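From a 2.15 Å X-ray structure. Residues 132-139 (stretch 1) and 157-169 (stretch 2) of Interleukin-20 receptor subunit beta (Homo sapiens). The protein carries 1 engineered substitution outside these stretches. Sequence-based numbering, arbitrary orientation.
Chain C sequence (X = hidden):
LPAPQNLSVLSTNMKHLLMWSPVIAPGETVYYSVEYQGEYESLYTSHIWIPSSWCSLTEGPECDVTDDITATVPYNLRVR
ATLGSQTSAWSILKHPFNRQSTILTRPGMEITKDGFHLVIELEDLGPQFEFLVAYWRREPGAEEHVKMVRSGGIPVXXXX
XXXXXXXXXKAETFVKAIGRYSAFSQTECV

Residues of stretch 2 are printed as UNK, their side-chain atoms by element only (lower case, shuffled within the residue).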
# COMPACT_ATOMS: atom_id res chain seq x y z
N LEU C 132 -0.59 1.89 -20.64
CA LEU C 132 0.11 2.72 -21.60
C LEU C 132 -0.73 2.86 -22.85
O LEU C 132 -1.18 1.88 -23.42
CB LEU C 132 1.38 2.03 -22.01
CG LEU C 132 2.58 2.92 -22.20
CD1 LEU C 132 3.51 2.58 -21.04
CD2 LEU C 132 3.25 2.71 -23.57
N VAL C 133 -0.93 4.07 -23.30
CA VAL C 133 -1.71 4.33 -24.51
C VAL C 133 -0.82 5.14 -25.43
O VAL C 133 -0.33 6.19 -25.04
CB VAL C 133 -3.04 5.06 -24.22
CG1 VAL C 133 -3.88 5.20 -25.48
CG2 VAL C 133 -3.83 4.28 -23.18
N ALA C 134 -0.58 4.61 -26.62
CA ALA C 134 0.16 5.31 -27.67
C ALA C 134 -0.86 5.84 -28.61
O ALA C 134 -1.82 5.12 -28.96
CB ALA C 134 1.11 4.38 -28.41
N TYR C 135 -0.68 7.12 -28.97
CA TYR C 135 -1.48 7.74 -29.99
C TYR C 135 -0.70 8.77 -30.84
O TYR C 135 0.28 9.38 -30.38
CB TYR C 135 -2.74 8.37 -29.38
CG TYR C 135 -2.56 9.55 -28.42
CD1 TYR C 135 -2.51 10.91 -28.85
CD2 TYR C 135 -2.50 9.30 -27.06
CE1 TYR C 135 -2.36 11.94 -27.92
CE2 TYR C 135 -2.37 10.31 -26.15
CZ TYR C 135 -2.30 11.61 -26.55
OH TYR C 135 -2.18 12.45 -25.47
N TRP C 136 -1.18 8.94 -32.07
CA TRP C 136 -0.50 9.76 -33.07
C TRP C 136 -1.48 10.22 -34.16
O TRP C 136 -2.51 9.59 -34.41
CB TRP C 136 0.68 8.99 -33.71
CG TRP C 136 0.29 7.73 -34.52
CD1 TRP C 136 -0.03 7.68 -35.86
CD2 TRP C 136 0.21 6.38 -34.04
NE1 TRP C 136 -0.33 6.39 -36.23
CE2 TRP C 136 -0.18 5.57 -35.14
CE3 TRP C 136 0.42 5.77 -32.79
CZ2 TRP C 136 -0.37 4.20 -35.03
CZ3 TRP C 136 0.23 4.40 -32.67
CH2 TRP C 136 -0.16 3.63 -33.79
N ARG C 137 -1.14 11.34 -34.78
CA ARG C 137 -1.81 11.79 -35.98
C ARG C 137 -1.27 10.92 -37.11
O ARG C 137 -0.05 10.78 -37.23
CB ARG C 137 -1.47 13.26 -36.20
CG ARG C 137 -2.35 13.97 -37.20
CD ARG C 137 -1.91 15.42 -37.31
NE ARG C 137 -2.58 16.09 -38.40
CZ ARG C 137 -3.81 16.60 -38.37
NH1 ARG C 137 -4.56 16.53 -37.27
NH2 ARG C 137 -4.30 17.21 -39.46
N ARG C 138 -2.13 10.31 -37.93
CA ARG C 138 -1.68 9.40 -39.01
C ARG C 138 -1.22 10.12 -40.32
O ARG C 138 -1.93 10.14 -41.34
CB ARG C 138 -2.73 8.32 -39.30
CG ARG C 138 -2.21 7.14 -40.13
CD ARG C 138 -3.06 6.90 -41.38
NE ARG C 138 -4.19 6.02 -41.07
CZ ARG C 138 -5.43 6.12 -41.56
NH1 ARG C 138 -5.79 7.08 -42.40
NH2 ARG C 138 -6.34 5.23 -41.17
N GLU C 139 -0.03 10.70 -40.24
CA GLU C 139 0.73 11.19 -41.40
C GLU C 139 2.21 10.79 -41.16
O GLU C 139 2.59 10.47 -40.03
CB GLU C 139 0.59 12.72 -41.52
CG GLU C 139 1.08 13.35 -42.85
CD GLU C 139 1.62 14.77 -42.71
OE1 GLU C 139 2.03 15.14 -41.58
OE2 GLU C 139 1.67 15.51 -43.74
N UNK C 157 -10.33 11.37 -21.78
CA UNK C 157 -9.74 12.20 -22.84
C UNK C 157 -8.26 11.90 -23.11
O UNK C 157 -7.44 11.82 -22.20
c UNK C 157 -8.06 16.04 -24.41
n UNK C 157 -8.15 15.17 -23.42
c UNK C 157 -10.09 15.21 -24.43
c UNK C 157 -9.42 14.63 -23.41
c UNK C 157 -9.85 13.63 -22.39
n UNK C 157 -9.22 16.07 -25.05
N UNK C 158 -7.94 11.71 -24.39
CA UNK C 158 -6.55 11.59 -24.89
C UNK C 158 -5.95 12.87 -25.50
O UNK C 158 -4.90 13.34 -25.09
c UNK C 158 -6.67 8.28 -26.85
c UNK C 158 -5.75 8.69 -24.52
c UNK C 158 -6.50 10.54 -25.99
c UNK C 158 -6.76 9.11 -25.57
N UNK C 159 -6.62 13.37 -26.52
CA UNK C 159 -6.11 14.47 -27.32
C UNK C 159 -7.33 15.16 -27.94
O UNK C 159 -8.35 14.51 -28.21
o UNK C 159 -2.80 15.86 -27.84
c UNK C 159 -3.80 16.09 -28.56
o UNK C 159 -4.32 17.20 -28.61
c UNK C 159 -5.11 13.93 -28.36
c UNK C 159 -4.47 14.95 -29.32
N UNK C 160 -7.26 16.49 -28.10
CA UNK C 160 -8.19 17.19 -28.98
C UNK C 160 -7.56 17.18 -30.36
O UNK C 160 -6.38 17.49 -30.51
c UNK C 160 -9.22 19.45 -29.64
c UNK C 160 -8.49 18.65 -28.53
o UNK C 160 -9.31 18.60 -27.36
N UNK C 161 -8.37 16.87 -31.36
CA UNK C 161 -7.86 16.55 -32.68
C UNK C 161 -7.89 17.79 -33.52
O UNK C 161 -8.62 18.71 -33.21
s UNK C 161 -9.48 12.76 -33.30
c UNK C 161 -11.16 13.38 -33.54
c UNK C 161 -8.73 15.47 -33.30
c UNK C 161 -8.74 14.18 -32.46
N UNK C 162 -7.08 17.80 -34.57
CA UNK C 162 -7.11 18.86 -35.58
C UNK C 162 -7.66 18.33 -36.91
O UNK C 162 -7.48 17.14 -37.23
o UNK C 162 -6.39 21.13 -32.80
c UNK C 162 -5.99 21.23 -33.99
c UNK C 162 -5.71 19.46 -35.77
c UNK C 162 -5.12 20.10 -34.53
o UNK C 162 -6.28 22.18 -34.76
N UNK C 163 -8.31 19.21 -37.70
CA UNK C 163 -8.87 18.77 -38.99
C UNK C 163 -7.79 18.19 -39.93
O UNK C 163 -6.58 18.53 -39.76
c UNK C 163 -8.45 20.67 -37.51
c UNK C 163 -9.49 20.05 -39.58
c UNK C 163 -8.84 21.18 -38.87
N UNK C 164 -8.22 17.29 -40.83
CA UNK C 164 -7.39 16.82 -41.95
C UNK C 164 -7.07 15.34 -41.99
O UNK C 164 -7.42 14.66 -42.96
N UNK C 165 -6.39 14.85 -40.96
CA UNK C 165 -5.86 13.48 -40.91
C UNK C 165 -6.48 12.66 -39.78
O UNK C 165 -6.82 13.19 -38.72
c UNK C 165 -4.34 13.50 -40.72
N UNK C 166 -6.62 11.35 -40.00
CA UNK C 166 -7.10 10.42 -38.97
C UNK C 166 -6.09 10.31 -37.83
O UNK C 166 -4.88 10.48 -38.04
c UNK C 166 -7.35 9.05 -39.57
N UNK C 167 -6.60 10.02 -36.62
CA UNK C 167 -5.77 9.83 -35.43
C UNK C 167 -5.89 8.37 -35.04
O UNK C 167 -7.00 7.82 -35.04
c UNK C 167 -5.76 12.16 -34.27
o UNK C 167 -4.43 16.13 -34.16
c UNK C 167 -6.26 10.71 -34.28
c UNK C 167 -4.42 13.92 -33.25
c UNK C 167 -4.86 12.61 -33.29
c UNK C 167 -4.87 14.83 -34.21
c UNK C 167 -6.22 13.09 -35.22
c UNK C 167 -5.78 14.41 -35.21
N UNK C 168 -4.77 7.73 -34.72
CA UNK C 168 -4.75 6.29 -34.44
C UNK C 168 -4.26 5.99 -33.04
O UNK C 168 -3.47 6.74 -32.48
s UNK C 168 -4.60 5.74 -37.17
c UNK C 168 -3.93 5.54 -35.50
N UNK C 169 -4.74 4.89 -32.48
CA UNK C 169 -4.51 4.55 -31.05
C UNK C 169 -4.40 3.02 -30.76
O UNK C 169 -5.18 2.24 -31.30
c UNK C 169 -7.02 4.65 -30.62
c UNK C 169 -5.65 5.14 -30.16
c UNK C 169 -5.64 6.66 -30.19

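Position 157 has one carbon leading to a five-membered ring of three carbons and two nitrogens. It does not touch stretch 1. This is H157.

Position 158 has four carbons, forked at the second. A fork tip packs on V133, and the CB lies over one face of the Y135 ring. This is L158. L158 CD2 is 4.1 Å from V133 CG1. Y135 OH is 2.9 Å from L158 O.

Position 159 has three carbons, the third carrying two oxygens. Its CB is 3.4 Å from Y135 CE1. This is E159.

Position 160 has one carbon bearing an oxygen and a carbon. It is out of reach of stretch 1. This is T160.

Position 161 is an unbranched chain of two carbons, a sulfur and a carbon. It makes no contact with stretch 1. This is M161.

Position 162 again has three carbons, the last with two oxygens. The end leads away, but CB is 3.5 Å from R137 NH1. This is E162. R137 NH1 donates to E162 O at 3.0 Å.

Position 163 has three carbons closing a ring onto the backbone N. The CB points away from stretch 1. This is P163. R137 NH2 donates to P163 O at 2.7 Å.

Position 164 has no side-chain atoms. With phi 119° and psi -61°, a CB would be jammed against the preceding carbonyl O. This is G164.

Position 165 has one carbon, over one face of the R137 guanidinium; this CB is 3.9 Å from R137 NE. This is A165.

Position 166 also has one carbon, over one face of the R138 guanidinium; this CB is 3.8 Å from R138 NH1. This is A166.

Position 167 has one carbon, then a six-carbon ring bearing an oxygen. R137 CG sits over the ring face, 4.2 Å from its centroid. This is Y167. Y167 OH accepts a weak hydrogen bond from R137 NH1 (3.1 Å) and another, not weak, from E162 N (3.2 Å).

Position 168 has one carbon and one sulfur. Its CB is 3.8 Å from W136 CE2. This is C168, bonded covalently elsewhere in the structure.

Position 169 has one carbon carrying two more. A branch packs on Y135. This is V169. V169 CG1 is 3.5 Å from Y135 CB.

Strand 167-169 pairs antiparallel with strand 132-137; strand 157-160 reaches it through side chains, chiefly L158. W136 N donates to C168 O (3.2 Å), C168 N to W136 O (2.9 Å), and R138 N to A166 O (2.8 Å). Y135, R137, Y167 and V169 share one sheet face; W136 and C168 share the other. The R137 guanidinium adds two bonds to loop carbonyls, E162 O and P163 O, near its plane.

Stretch 2 157-169: HLETMEPGAAYCV
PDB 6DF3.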